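Local atomic coordinates of Phikz039 (Pseudomonas phage phikz, PDB entry 3ZBQ), a protein that belongs to the tubulin-like family of phage proteins, goes by the name PhuZ, and holds guanosine-5'-diphosphate in its nucleotide pocket. Residues I240-L245 and L259-G264; K6-F11 and D96-V101; N194-S199 and E269-D274; T150-S155 and V219-L224. All coordinates share one frame; numbering follows the deposited sequence.

Contact 1. Residues I240-L245 and L259-G264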
# COMPACT_ATOMS: atom_id res chain seq x y z
N ILE A 240 -15.27 -0.86 -11.88
CA ILE A 240 -14.60 -1.31 -13.10
C ILE A 240 -14.53 -2.84 -13.18
O ILE A 240 -14.92 -3.45 -14.19
CB ILE A 240 -13.18 -0.73 -13.20
CG1 ILE A 240 -13.25 0.80 -13.28
CG2 ILE A 240 -12.42 -1.33 -14.38
CD1 ILE A 240 -11.92 1.52 -12.98
N SER A 241 -14.04 -3.45 -12.11
CA SER A 241 -13.77 -4.89 -12.10
C SER A 241 -14.12 -5.48 -10.74
O SER A 241 -13.68 -4.97 -9.70
CB SER A 241 -12.30 -5.15 -12.44
OG SER A 241 -12.05 -6.52 -12.66
N ILE A 242 -14.92 -6.54 -10.73
CA ILE A 242 -15.35 -7.13 -9.47
C ILE A 242 -15.09 -8.62 -9.43
O ILE A 242 -15.37 -9.35 -10.40
CB ILE A 242 -16.83 -6.82 -9.16
CG1 ILE A 242 -17.22 -7.43 -7.81
CG2 ILE A 242 -17.75 -7.36 -10.25
CD1 ILE A 242 -18.58 -6.98 -7.30
N ALA A 243 -14.53 -9.08 -8.31
CA ALA A 243 -14.41 -10.51 -8.03
C ALA A 243 -15.28 -10.85 -6.83
O ALA A 243 -15.15 -10.24 -5.77
CB ALA A 243 -12.97 -10.88 -7.73
N SER A 244 -16.17 -11.83 -6.99
CA SER A 244 -17.09 -12.17 -5.92
C SER A 244 -16.94 -13.64 -5.50
O SER A 244 -16.79 -14.52 -6.35
CB SER A 244 -18.53 -11.90 -6.35
OG SER A 244 -18.74 -10.53 -6.66
N LEU A 245 -17.00 -13.88 -4.19
CA LEU A 245 -17.06 -15.24 -3.66
C LEU A 245 -18.40 -15.49 -2.98
O LEU A 245 -18.86 -14.66 -2.20
CB LEU A 245 -15.95 -15.47 -2.64
CG LEU A 245 -14.53 -15.51 -3.20
CD1 LEU A 245 -13.50 -15.66 -2.08
CD2 LEU A 245 -14.42 -16.66 -4.17
N LEU A 259 -17.46 -3.61 -15.74
CA LEU A 259 -16.75 -3.94 -16.98
C LEU A 259 -16.27 -5.39 -17.01
O LEU A 259 -16.47 -6.10 -17.99
CB LEU A 259 -15.58 -2.99 -17.24
CG LEU A 259 -15.96 -1.50 -17.25
CD1 LEU A 259 -14.77 -0.64 -17.62
CD2 LEU A 259 -17.11 -1.25 -18.23
N THR A 260 -15.65 -5.82 -15.92
CA THR A 260 -15.23 -7.21 -15.75
C THR A 260 -15.81 -7.77 -14.44
O THR A 260 -15.81 -7.10 -13.41
CB THR A 260 -13.69 -7.34 -15.77
OG1 THR A 260 -13.22 -7.15 -17.11
CG2 THR A 260 -13.24 -8.71 -15.28
N ARG A 261 -16.35 -8.98 -14.51
CA ARG A 261 -16.84 -9.66 -13.31
C ARG A 261 -16.35 -11.11 -13.32
O ARG A 261 -16.40 -11.81 -14.34
CB ARG A 261 -18.38 -9.62 -13.23
CG ARG A 261 -18.97 -10.33 -12.00
CD ARG A 261 -20.47 -10.07 -11.84
NE ARG A 261 -20.98 -10.60 -10.57
CZ ARG A 261 -21.60 -11.77 -10.42
NH1 ARG A 261 -21.82 -12.56 -11.47
NH2 ARG A 261 -22.01 -12.15 -9.22
N THR A 262 -15.85 -11.55 -12.18
CA THR A 262 -15.49 -12.96 -12.04
C THR A 262 -16.00 -13.46 -10.69
O THR A 262 -16.06 -12.69 -9.72
CB THR A 262 -13.97 -13.18 -12.23
OG1 THR A 262 -13.69 -14.57 -12.38
CG2 THR A 262 -13.19 -12.62 -11.05
N THR A 263 -16.42 -14.72 -10.64
CA THR A 263 -16.97 -15.27 -9.40
C THR A 263 -16.33 -16.60 -9.03
O THR A 263 -15.89 -17.35 -9.90
CB THR A 263 -18.51 -15.45 -9.47
OG1 THR A 263 -18.83 -16.55 -10.33
CG2 THR A 263 -19.17 -14.19 -9.97
N GLY A 264 -16.30 -16.90 -7.73
CA GLY A 264 -15.84 -18.19 -7.26
C GLY A 264 -16.80 -18.76 -6.23
O GLY A 264 -17.48 -17.99 -5.55
O HOH W 1 -20.80 -9.66 -8.02

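Contact 2. Residues K6-F11 and D96-V101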
# COMPACT_ATOMS: atom_id res chain seq x y z
N LYS A 6 1.28 -19.38 -4.15
CA LYS A 6 -0.01 -18.83 -4.54
C LYS A 6 -0.10 -17.32 -4.28
O LYS A 6 -0.54 -16.56 -5.14
CB LYS A 6 -1.15 -19.55 -3.82
CG LYS A 6 -1.24 -21.04 -4.18
CD LYS A 6 -2.32 -21.74 -3.39
CE LYS A 6 -2.37 -23.22 -3.73
NZ LYS A 6 -3.56 -23.88 -3.12
N THR A 7 0.35 -16.90 -3.11
CA THR A 7 0.33 -15.49 -2.75
C THR A 7 1.60 -15.15 -1.99
O THR A 7 1.87 -15.75 -0.95
CB THR A 7 -0.88 -15.16 -1.86
OG1 THR A 7 -2.11 -15.50 -2.53
CG2 THR A 7 -0.89 -13.68 -1.50
N ARG A 8 2.38 -14.20 -2.51
CA ARG A 8 3.51 -13.65 -1.78
C ARG A 8 3.09 -12.32 -1.17
O ARG A 8 2.53 -11.46 -1.87
CB ARG A 8 4.72 -13.42 -2.70
CG ARG A 8 6.01 -12.91 -2.00
CD ARG A 8 6.74 -14.04 -1.26
NE ARG A 8 7.30 -15.02 -2.20
CZ ARG A 8 7.74 -16.23 -1.84
NH1 ARG A 8 7.68 -16.61 -0.58
NH2 ARG A 8 8.21 -17.06 -2.76
N ILE A 9 3.34 -12.14 0.12
CA ILE A 9 3.05 -10.86 0.73
C ILE A 9 4.36 -10.18 1.10
O ILE A 9 5.21 -10.79 1.74
CB ILE A 9 2.17 -11.02 1.98
CG1 ILE A 9 0.93 -11.88 1.65
CG2 ILE A 9 1.78 -9.65 2.50
CD1 ILE A 9 -0.06 -12.04 2.82
N TYR A 10 4.52 -8.94 0.65
CA TYR A 10 5.72 -8.14 0.94
C TYR A 10 5.37 -7.06 1.95
O TYR A 10 4.64 -6.11 1.63
CB TYR A 10 6.23 -7.47 -0.35
CG TYR A 10 6.62 -8.42 -1.47
CD1 TYR A 10 5.66 -8.92 -2.34
CD2 TYR A 10 7.94 -8.78 -1.68
CE1 TYR A 10 6.01 -9.77 -3.39
CE2 TYR A 10 8.31 -9.63 -2.71
CZ TYR A 10 7.34 -10.12 -3.56
OH TYR A 10 7.70 -10.97 -4.58
N PHE A 11 5.91 -7.19 3.16
CA PHE A 11 5.69 -6.21 4.22
C PHE A 11 6.88 -5.25 4.22
O PHE A 11 8.01 -5.67 4.45
CB PHE A 11 5.58 -6.90 5.58
CG PHE A 11 4.32 -7.71 5.76
CD1 PHE A 11 3.08 -7.08 5.85
CD2 PHE A 11 4.37 -9.10 5.85
CE1 PHE A 11 1.91 -7.82 6.01
CE2 PHE A 11 3.20 -9.85 6.01
CZ PHE A 11 1.98 -9.21 6.09
N ASP A 96 1.78 -16.23 -7.58
CA ASP A 96 0.70 -16.11 -8.56
C ASP A 96 -0.10 -14.83 -8.33
O ASP A 96 -0.57 -14.20 -9.27
CB ASP A 96 -0.23 -17.33 -8.52
CG ASP A 96 0.42 -18.60 -9.08
OD1 ASP A 96 1.23 -18.49 -10.02
OD2 ASP A 96 0.09 -19.69 -8.57
N THR A 97 -0.21 -14.44 -7.06
CA THR A 97 -0.75 -13.14 -6.67
C THR A 97 0.23 -12.52 -5.68
O THR A 97 1.02 -13.24 -5.05
CB THR A 97 -2.13 -13.26 -6.00
OG1 THR A 97 -2.06 -14.21 -4.92
CG2 THR A 97 -3.17 -13.73 -7.02
N ASN A 98 0.20 -11.20 -5.54
CA ASN A 98 1.17 -10.52 -4.70
C ASN A 98 0.52 -9.38 -3.95
O ASN A 98 -0.23 -8.59 -4.54
CB ASN A 98 2.33 -9.99 -5.55
CG ASN A 98 3.05 -11.10 -6.28
OD1 ASN A 98 3.97 -11.70 -5.73
ND2 ASN A 98 2.58 -11.43 -7.50
N ILE A 99 0.81 -9.28 -2.66
CA ILE A 99 0.24 -8.24 -1.84
C ILE A 99 1.41 -7.49 -1.22
O ILE A 99 2.30 -8.10 -0.66
CB ILE A 99 -0.68 -8.81 -0.73
CG1 ILE A 99 -1.75 -9.72 -1.35
CG2 ILE A 99 -1.34 -7.67 0.05
CD1 ILE A 99 -2.71 -10.33 -0.34
N VAL A 100 1.42 -6.18 -1.39
CA VAL A 100 2.48 -5.33 -0.85
C VAL A 100 1.89 -4.34 0.15
O VAL A 100 0.94 -3.62 -0.16
CB VAL A 100 3.20 -4.57 -2.00
CG1 VAL A 100 4.47 -3.87 -1.48
CG2 VAL A 100 3.57 -5.51 -3.13
N VAL A 101 2.49 -4.27 1.35
CA VAL A 101 1.89 -3.54 2.48
C VAL A 101 2.85 -2.50 3.02
O VAL A 101 4.00 -2.83 3.33
CB VAL A 101 1.53 -4.51 3.63
CG1 VAL A 101 0.75 -3.79 4.72
CG2 VAL A 101 0.72 -5.69 3.09

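Contact 3. Residues N194-S199 and E269-D274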
# COMPACT_ATOMS: atom_id res chain seq x y z
N ASN A 194 -6.53 -18.08 -2.80
CA ASN A 194 -5.99 -19.37 -2.35
C ASN A 194 -6.14 -20.53 -3.35
O ASN A 194 -5.66 -21.65 -3.11
CB ASN A 194 -6.49 -19.73 -0.94
CG ASN A 194 -7.95 -20.21 -0.91
OD1 ASN A 194 -8.55 -20.52 -1.94
ND2 ASN A 194 -8.52 -20.27 0.29
N GLN A 195 -6.81 -20.25 -4.47
CA GLN A 195 -6.95 -21.19 -5.58
C GLN A 195 -7.79 -22.43 -5.25
O GLN A 195 -7.78 -23.41 -6.02
CB GLN A 195 -5.57 -21.57 -6.15
CG GLN A 195 -4.79 -20.39 -6.72
CD GLN A 195 -3.42 -20.77 -7.22
OE1 GLN A 195 -3.16 -21.94 -7.53
NE2 GLN A 195 -2.51 -19.79 -7.30
N GLU A 196 -8.54 -22.38 -4.15
CA GLU A 196 -9.39 -23.51 -3.74
C GLU A 196 -10.85 -23.41 -4.17
O GLU A 196 -11.64 -24.31 -3.90
CB GLU A 196 -9.36 -23.67 -2.22
CG GLU A 196 -8.00 -23.97 -1.63
CD GLU A 196 -7.99 -23.87 -0.11
OE1 GLU A 196 -9.07 -23.68 0.50
OE2 GLU A 196 -6.89 -23.96 0.48
N HIS A 197 -11.23 -22.32 -4.82
CA HIS A 197 -12.65 -22.06 -5.06
C HIS A 197 -13.09 -22.50 -6.44
O HIS A 197 -12.41 -22.23 -7.43
CB HIS A 197 -12.97 -20.58 -4.84
CG HIS A 197 -12.38 -20.03 -3.58
ND1 HIS A 197 -12.73 -20.51 -2.34
CD2 HIS A 197 -11.47 -19.06 -3.38
CE1 HIS A 197 -12.05 -19.85 -1.41
NE2 HIS A 197 -11.29 -18.95 -2.02
N GLN A 198 -14.23 -23.18 -6.49
CA GLN A 198 -14.80 -23.67 -7.74
C GLN A 198 -15.07 -22.52 -8.69
O GLN A 198 -15.62 -21.49 -8.27
CB GLN A 198 -16.11 -24.41 -7.50
CG GLN A 198 -16.01 -25.56 -6.52
CD GLN A 198 -14.90 -26.52 -6.88
OE1 GLN A 198 -14.99 -27.26 -7.87
NE2 GLN A 198 -13.82 -26.51 -6.09
N SER A 199 -14.70 -22.71 -9.95
CA SER A 199 -14.98 -21.75 -11.02
C SER A 199 -14.15 -20.48 -10.96
O SER A 199 -14.37 -19.56 -11.73
CB SER A 199 -16.47 -21.40 -11.09
OG SER A 199 -17.25 -22.54 -11.42
N GLU A 269 -18.91 -25.61 3.66
CA GLU A 269 -18.60 -26.44 4.82
C GLU A 269 -17.43 -25.84 5.58
O GLU A 269 -17.36 -25.92 6.81
CB GLU A 269 -18.23 -27.83 4.32
CG GLU A 269 -18.16 -28.91 5.36
CD GLU A 269 -17.98 -30.28 4.72
OE1 GLU A 269 -18.99 -30.92 4.36
OE2 GLU A 269 -16.82 -30.70 4.55
N LYS A 270 -16.50 -25.24 4.85
CA LYS A 270 -15.34 -24.60 5.47
C LYS A 270 -15.61 -23.16 5.87
O LYS A 270 -15.15 -22.71 6.93
CB LYS A 270 -14.12 -24.66 4.54
CG LYS A 270 -12.85 -24.02 5.12
CD LYS A 270 -11.68 -24.19 4.15
CE LYS A 270 -10.42 -23.51 4.68
NZ LYS A 270 -9.26 -23.64 3.75
N TYR A 271 -16.36 -22.44 5.04
CA TYR A 271 -16.45 -20.99 5.21
C TYR A 271 -17.78 -20.49 5.79
O TYR A 271 -18.86 -20.84 5.31
CB TYR A 271 -16.14 -20.28 3.89
CG TYR A 271 -14.70 -20.41 3.46
CD1 TYR A 271 -13.69 -19.69 4.11
CD2 TYR A 271 -14.33 -21.25 2.42
CE1 TYR A 271 -12.38 -19.80 3.72
CE2 TYR A 271 -13.01 -21.37 2.02
CZ TYR A 271 -12.04 -20.63 2.68
OH TYR A 271 -10.73 -20.75 2.29
N ASP A 272 -17.69 -19.65 6.82
CA ASP A 272 -18.86 -19.11 7.50
C ASP A 272 -19.12 -17.67 7.04
O ASP A 272 -19.38 -16.78 7.86
CB ASP A 272 -18.65 -19.16 9.02
CG ASP A 272 -19.84 -18.62 9.81
OD1 ASP A 272 -20.99 -19.01 9.51
OD2 ASP A 272 -19.61 -17.78 10.72
N PHE A 273 -19.00 -17.42 5.75
CA PHE A 273 -19.43 -16.14 5.19
C PHE A 273 -20.45 -16.40 4.10
O PHE A 273 -20.44 -17.46 3.48
CB PHE A 273 -18.26 -15.28 4.70
CG PHE A 273 -17.52 -15.84 3.50
CD1 PHE A 273 -17.95 -15.57 2.21
CD2 PHE A 273 -16.37 -16.59 3.68
CE1 PHE A 273 -17.26 -16.08 1.11
CE2 PHE A 273 -15.67 -17.09 2.59
CZ PHE A 273 -16.12 -16.84 1.30
N ASP A 274 -21.34 -15.45 3.90
CA ASP A 274 -22.31 -15.55 2.83
C ASP A 274 -21.63 -15.17 1.52
O ASP A 274 -21.56 -15.97 0.58
CB ASP A 274 -23.49 -14.62 3.13
CG ASP A 274 -24.45 -14.49 1.97
OD1 ASP A 274 -24.63 -15.49 1.23
OD2 ASP A 274 -25.02 -13.40 1.81

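Contact 4. Residues T150-S155 and V219-L224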
# COMPACT_ATOMS: atom_id res chain seq x y z
N THR A 150 2.93 8.83 -6.70
CA THR A 150 3.74 7.66 -7.05
C THR A 150 2.87 6.54 -7.64
O THR A 150 3.26 5.90 -8.62
CB THR A 150 4.52 7.15 -5.82
OG1 THR A 150 5.53 8.12 -5.46
CG2 THR A 150 5.17 5.79 -6.10
N PHE A 151 1.71 6.29 -7.05
CA PHE A 151 0.81 5.24 -7.56
C PHE A 151 0.48 5.50 -9.02
O PHE A 151 0.38 4.58 -9.84
CB PHE A 151 -0.50 5.21 -6.77
CG PHE A 151 -0.33 4.97 -5.29
CD1 PHE A 151 0.80 4.31 -4.79
CD2 PHE A 151 -1.31 5.40 -4.40
CE1 PHE A 151 0.94 4.10 -3.42
CE2 PHE A 151 -1.17 5.19 -3.03
CZ PHE A 151 -0.05 4.53 -2.54
N GLU A 152 0.29 6.77 -9.35
CA GLU A 152 -0.04 7.17 -10.71
C GLU A 152 1.17 6.98 -11.62
O GLU A 152 1.04 6.51 -12.75
CB GLU A 152 -0.50 8.63 -10.73
CG GLU A 152 -1.41 9.00 -11.90
CD GLU A 152 -2.87 8.64 -11.67
OE1 GLU A 152 -3.16 7.53 -11.16
OE2 GLU A 152 -3.76 9.46 -12.01
N GLY A 153 2.35 7.35 -11.11
CA GLY A 153 3.60 7.18 -11.83
C GLY A 153 3.93 5.72 -12.08
O GLY A 153 4.37 5.35 -13.18
N VAL A 154 3.73 4.88 -11.07
CA VAL A 154 3.99 3.45 -11.21
C VAL A 154 2.99 2.82 -12.20
O VAL A 154 3.37 1.97 -13.01
CB VAL A 154 3.98 2.72 -9.84
CG1 VAL A 154 3.97 1.20 -10.04
CG2 VAL A 154 5.19 3.15 -9.00
N SER A 155 1.73 3.25 -12.14
CA SER A 155 0.73 2.78 -13.10
C SER A 155 1.20 3.08 -14.52
O SER A 155 1.13 2.22 -15.41
CB SER A 155 -0.62 3.48 -12.87
OG SER A 155 -1.15 3.21 -11.58
N VAL A 219 -4.96 3.84 -18.04
CA VAL A 219 -4.03 3.09 -17.22
C VAL A 219 -3.54 4.02 -16.11
O VAL A 219 -2.69 4.88 -16.33
CB VAL A 219 -2.86 2.51 -18.03
CG1 VAL A 219 -1.84 1.86 -17.11
CG2 VAL A 219 -3.39 1.49 -19.04
N GLN A 220 -4.12 3.85 -14.93
CA GLN A 220 -3.91 4.79 -13.83
C GLN A 220 -4.22 4.09 -12.51
O GLN A 220 -4.65 2.94 -12.50
CB GLN A 220 -4.83 6.00 -14.01
CG GLN A 220 -6.29 5.66 -13.83
CD GLN A 220 -7.22 6.85 -14.04
OE1 GLN A 220 -6.78 7.94 -14.41
NE2 GLN A 220 -8.51 6.63 -13.82
N THR A 221 -4.01 4.79 -11.39
CA THR A 221 -4.29 4.19 -10.08
C THR A 221 -5.78 3.86 -9.96
O THR A 221 -6.64 4.65 -10.37
CB THR A 221 -3.90 5.13 -8.93
OG1 THR A 221 -2.60 5.68 -9.18
CG2 THR A 221 -3.86 4.37 -7.61
N VAL A 222 -6.07 2.68 -9.42
CA VAL A 222 -7.44 2.33 -9.12
C VAL A 222 -7.54 1.88 -7.67
O VAL A 222 -6.53 1.54 -7.04
CB VAL A 222 -7.94 1.23 -10.08
CG1 VAL A 222 -8.07 1.80 -11.48
CG2 VAL A 222 -6.99 0.04 -10.05
N GLN A 223 -8.75 1.94 -7.13
CA GLN A 223 -8.93 1.61 -5.72
C GLN A 223 -9.68 0.30 -5.51
O GLN A 223 -10.69 0.02 -6.17
CB GLN A 223 -9.64 2.77 -5.00
CG GLN A 223 -9.75 2.59 -3.51
CD GLN A 223 -10.00 3.91 -2.80
OE1 GLN A 223 -9.90 4.98 -3.41
NE2 GLN A 223 -10.34 3.83 -1.52
N LEU A 224 -9.17 -0.52 -4.59
CA LEU A 224 -9.79 -1.80 -4.26
C LEU A 224 -10.59 -1.70 -2.98
O LEU A 224 -10.06 -1.29 -1.94
CB LEU A 224 -8.73 -2.90 -4.10
CG LEU A 224 -9.24 -4.19 -3.47
CD1 LEU A 224 -10.21 -4.89 -4.44
CD2 LEU A 224 -8.07 -5.08 -3.14
O HOH W 2 -1.56 6.81 -14.82

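Contact 1. Residues I240-L245 and L259-G264
Ile242 and Arg261 lie side by side, pointing the same way: CG1 of Ile242 (chi1 -178°) and CG of Arg261 (chi1 180°) both stand anti to their own backbone N. Ile242 CG2 is thereby turned against the arginine, 3.7 Å from Arg261 CG. Beyond CG the arginine stays extended as far as NE, which donates to a water at 2.7 Å; that water is also bonded to Ser244 OG at 2.6 Å. Thr263 CG2 sits 3.3 Å above one face of the guanidinium, offset toward the rim. Asp252 makes a salt bridge with Arg261 NH2 and a hydrogen bond with Thr263 OG1, and Ser244 OG is also hydrogen-bonded to His277 ND1. All this rests on a parallel strand pair at the margin of the mixed sheet, in the tubulin-like C-terminal domain. Strand 260-265 is outermost in the chain, and where strand 239-246 meets the next strand inward, Ile240 and Ser241 both face Ile280 in a classic beta bulge. The ladder starts with Thr260 N donating to Ile240 O and ends with Gly264 N donating to Ser244 O at 2.8 Å. On the other face, toward helix 202-209, Ala243 CB meets Thr262 CG2 at 3.8 Å, and Ser241 OG, bonded to Trp208 O, touches Thr260 CB. At the far end Leu245 CD2 lies over the glycine, 3.7 Å from Gly264 CA.

Contact 2. Residues K6-F11 and D96-V101
Ile9, Ile99, Phe11 and Val101 build one relief across two neighbouring parallel strands, 7-12 and 97-103, inside the Rossmann-like nucleotide-binding sheet of the tubulin fold. Ile9 CG2 is the central bump, and the hollow it fills lies between the Phe11 ring, Val101 and Ile99: standing anti to its backbone N, it is 3.6 Å above one ring face toward the rim, 4.1 Å from Val101 CG2 and 4.1 Å from Ile99 CB. Val101 fits beside the same ring, its CB 3.7 Å from Phe11 CD1 with both side chains pointing alike. Further along this face Ile99 CD1 packs on Thr7 CG2, and helix 175-192 covers the isoleucines and the phenylalanine. On the reverse face Tyr10 crosses Val100 obliquely, CD1 against CG2, and lies alongside Asn98, whose OD1 comes to the ring edge in plane, 3.7 Å from CE1. The same oxygen accepts from Gly95 N and also touches Arg8 CB, while Tyr10 OH is tied to Phe92 O. Where the strands begin, Lys6 O is gripped by two donors of one residue, Thr97 N at 2.9 Å and Thr97 OG1 at 2.8 Å, from opposite faces of the carbonyl plane; Thr7 OG1 stands 2.7 Å from Thr97 OG1.

Contact 3. Residues N194-S199 and E269-D274
Glu196 and Lys270 keep their backbones well apart, 11.0 Å from CA to CA, in two loops without regular structure; the first has just left helix 175-192, with Gln195 at positive phi (66°). Side chains alone bridge the gap. Asn194 and Tyr271 reach toward each other tip to tip, the amide ND2 coming to the ring edge and giving Tyr271 OH a weak, bent hydrogen bond of 3.0 Å. The other end of the amide is busy at home: Asn194 OD1 accepts from Glu196 N at 2.9 Å, an Asx turn that fixes how the amide is rotated. Above the tyrosine, Lys270 runs fully extended from its backbone, every torsion near 180°, with CG 4.0 Å over the centre of one ring face. Its NZ meets Glu196 OE1 at 3.3 Å in a long salt bridge, the two chains crossing at about a right angle. The His197 side chain crosses Tyr271 at about a right angle, with the ring planes 55° apart, and places CE1 3.9 Å from Tyr271 CE2, which lies in the imidazole plane; His197 NE2 is hydrogen-bonded to Ile191 O. The contact joins the loop after helix 175-192 to the loop between strands 260-265 and 275-281. Both polar bonds across it are weak and the charged pair is at the surface, so its attraction is probably partly screened by solvent.

Contact 4. Residues T150-S155 and V219-L224
Helix 138-158 of the nucleotide-binding half meets the lead-in to strand 222-227, the first strand of the C-terminal domain, chiefly through Glu152 and Thr221. Glu152 CG stands anti to the backbone N (chi1 -155°), and the bend at chi2, 83°, swings CD over toward the loop. One oxygen does the gripping: Glu152 OE1 accepts from Thr221 N at 2.9 Å in a nearly straight bond and from Thr221 OG1 at 2.8 Å. The N-H arrives nearly along the C-O axis, the hydroxyl on the anti side and out of the carboxylate plane, and the two donors reach the oxygen from opposite faces. Gln220 lies alongside, its amide plane nearly parallel to that of the carboxylate (10° apart) but displaced from it, and its CB is 3.6 Å from Glu152 OE1. The threonine methyl packs against the helix, Thr221 CG2 on Phe151 CB at 3.6 Å. One turn on, Ser155 OG folds back to donate to Phe151 O at 2.7 Å, and that carbonyl also takes Ser155 N, from the opposite face. The serine oxygen has a further partner in Met162 N, leading to strand 163-168. Before Gln220, Val219 CG1 touches Ser155 O at 3.4 Å, and a water donates to Val219 O while reaching Glu152 O only weakly. Since strand 222-227 pairs in parallel with 163-168 and lies next to antiparallel 275-281, the contact sits at the joint between the two halves of a tubulin-like fold.

Contacts 1, 2 and 4 all reach one long mixed sheet. Contact 2 is buried, with an apolar patch on one face of its ladder; contact 4, about as near the centre of the chain, is only partly buried and joins a helix to the entry of a strand through a carboxylate. Contact 1 is a second parallel ladder at the outer margin, with a charged side chain and a water on one face; its Ile240 CD1 meets Val222 CG1 of contact 4. Contact 3 lies at the surface, side chains alone spanning two loops. It leans on both ladders: His197 packs on Leu245 of contact 1, while Asn194 and Gln195 bond to Lys6 and Asp96 of contact 2.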